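Local coordinates for Blr3880 protein (Bradyrhizobium japonicum, PDB 2OOD) that probably catalyses the zinc-dependent hydrolytic deamination of guanine to xanthine and ammonia, at residues A[71-76]-A[380-385]. Numbering follows the deposited sequence.
Sequences IVPGFI and SVTLGG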
loop_
_atom_site.group_PDB
_atom_site.type_symbol
_atom_site.label_atom_id
_atom_site.label_comp_id
_atom_site.label_asym_id
_atom_site.label_seq_id
_atom_site.Cartn_x
_atom_site.Cartn_y
_atom_site.Cartn_z
ATOM N N ILE A 71 3.055 15.647 17.731
ATOM C CA ILE A 71 2.755 16.788 16.871
ATOM C C ILE A 71 3.884 17.053 15.886
ATOM O O ILE A 71 5.021 17.306 16.280
ATOM C CB ILE A 71 2.505 18.071 17.707
ATOM C CG1 ILE A 71 1.521 17.769 18.838
ATOM C CG2 ILE A 71 1.935 19.168 16.825
ATOM C CD1 ILE A 71 1.333 18.908 19.794
ATOM N N VAL A 72 3.561 16.991 14.599
ATOM C CA VAL A 72 4.547 17.220 13.553
ATOM C C VAL A 72 4.042 18.298 12.603
ATOM O O VAL A 72 2.862 18.639 12.621
ATOM C CB VAL A 72 4.810 15.924 12.754
ATOM C CG1 VAL A 72 5.338 14.836 13.681
ATOM C CG2 VAL A 72 3.533 15.463 12.073
ATOM N N PRO A 73 4.934 18.872 11.781
ATOM C CA PRO A 73 4.519 19.912 10.836
ATOM C C PRO A 73 3.518 19.363 9.825
ATOM O O PRO A 73 3.507 18.167 9.550
ATOM C CB PRO A 73 5.833 20.318 10.181
ATOM C CG PRO A 73 6.808 20.148 11.286
ATOM C CD PRO A 73 6.403 18.811 11.867
ATOM N N GLY A 74 2.675 20.233 9.279
ATOM C CA GLY A 74 1.700 19.786 8.299
ATOM C C GLY A 74 2.374 19.179 7.080
ATOM O O GLY A 74 3.347 19.727 6.573
ATOM N N PHE A 75 1.853 18.055 6.596
ATOM C CA PHE A 75 2.444 17.383 5.449
ATOM C C PHE A 75 2.327 18.153 4.143
ATOM O O PHE A 75 1.278 18.702 3.835
ATOM C CB PHE A 75 1.829 15.997 5.284
ATOM C CG PHE A 75 1.937 15.141 6.514
ATOM C CD1 PHE A 75 3.027 15.266 7.375
ATOM C CD2 PHE A 75 0.957 14.201 6.816
ATOM C CE1 PHE A 75 3.141 14.474 8.514
ATOM C CE2 PHE A 75 1.065 13.399 7.961
ATOM C CZ PHE A 75 2.161 13.543 8.806
ATOM N N ILE A 76 3.418 18.189 3.383
ATOM C CA ILE A 76 3.450 18.878 2.099
ATOM C C ILE A 76 3.277 17.809 1.023
ATOM O O ILE A 76 3.984 16.805 1.007
ATOM C CB ILE A 76 4.811 19.576 1.838
ATOM C CG1 ILE A 76 5.300 20.304 3.087
ATOM C CG2 ILE A 76 4.670 20.575 0.696
ATOM C CD1 ILE A 76 4.579 21.569 3.377
ATOM N N SER A 380 11.005 14.270 4.367
ATOM C CA SER A 380 10.539 14.421 2.987
ATOM C C SER A 380 9.125 14.959 2.831
ATOM O O SER A 380 8.835 15.637 1.854
ATOM C CB SER A 380 10.636 13.088 2.240
ATOM O OG SER A 380 11.980 12.774 1.930
ATOM N N VAL A 381 8.239 14.653 3.774
ATOM C CA VAL A 381 6.868 15.142 3.683
ATOM C C VAL A 381 6.681 16.460 4.440
ATOM O O VAL A 381 5.566 16.973 4.540
ATOM C CB VAL A 381 5.856 14.096 4.205
ATOM C CG1 VAL A 381 5.951 12.830 3.376
ATOM C CG2 VAL A 381 6.124 13.796 5.665
ATOM N N THR A 382 7.776 17.003 4.972
ATOM C CA THR A 382 7.729 18.271 5.690
ATOM C C THR A 382 8.858 19.195 5.251
ATOM O O THR A 382 8.814 19.720 4.144
ATOM C CB THR A 382 7.787 18.086 7.223
ATOM O OG1 THR A 382 9.058 17.547 7.599
ATOM C CG2 THR A 382 6.665 17.158 7.692
ATOM N N LEU A 383 9.874 19.386 6.091
ATOM C CA LEU A 383 10.976 20.291 5.747
ATOM C C LEU A 383 11.563 20.054 4.353
ATOM O O LEU A 383 11.811 21.005 3.597
ATOM C CB LEU A 383 12.086 20.213 6.797
ATOM C CG LEU A 383 13.222 21.229 6.616
ATOM C CD1 LEU A 383 12.660 22.645 6.589
ATOM C CD2 LEU A 383 14.223 21.080 7.742
ATOM N N GLY A 384 11.779 18.784 4.017
ATOM C CA GLY A 384 12.327 18.442 2.716
ATOM C C GLY A 384 11.396 18.842 1.592
ATOM O O GLY A 384 11.828 19.361 0.571
ATOM N N GLY A 385 10.108 18.597 1.782
ATOM C CA GLY A 385 9.144 18.955 0.764
ATOM C C GLY A 385 9.036 20.456 0.627
ATOM O O GLY A 385 8.783 20.963 -0.464
HETATM O O HOH W 1 6.863 16.667 -0.011
#
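Ile-76, Val-381 and Thr-382 carry this buried contact, in which the broken strand 70-81 of the amidohydrolase TIM barrel meets the turn between helices 374-380 and 383-388. The strand passes from the smaller beta domain into the barrel, pairing before its break with strands 11-15 and 406-409 and beyond it with strand 132-138; further along lie the zinc ligands His-79 and His-81. Where the strand resumes, the amide of Ile-76 donates a nearly straight hydrogen bond (170° at the hydrogen) to Val-381 O, with N to O at 2.7 Å. The donor sits 27° from the carbonyl plane, and Phe-75 CA adds a CA-H...O contact to Val-381 O. One carbonyl oxygen of the turn thus takes the N-H of Ile-76 and, more weakly, the CA-H of Phe-75. The side chain of Ile-76 holds CG1 anti to its carbonyl carbon (chi1 -44°), so that CG1 lies 3.7 Å from Thr-382 O.

Val-381 runs alongside Phe-75, its CG2 reaching ring atom CD1 obliquely at 3.8 Å; Met-335 of helix 335-352 touches both side chains. Thr-382 divides its two branches. Its OG1 turns back to hydrogen-bond Phe-378 O in the preceding helix, while its methyl CG2 faces the strand, near the plane of the Phe-75 ring at its edge and 4.1 Å from Pro-73 CB. Gly-385, with no side chain, lets Ile-76 CG2 come within 4.3 Å of its O. A water bridges the two backbones, donating to Ile-76 O at 3.1 Å and to Ser-380 O at 2.9 Å.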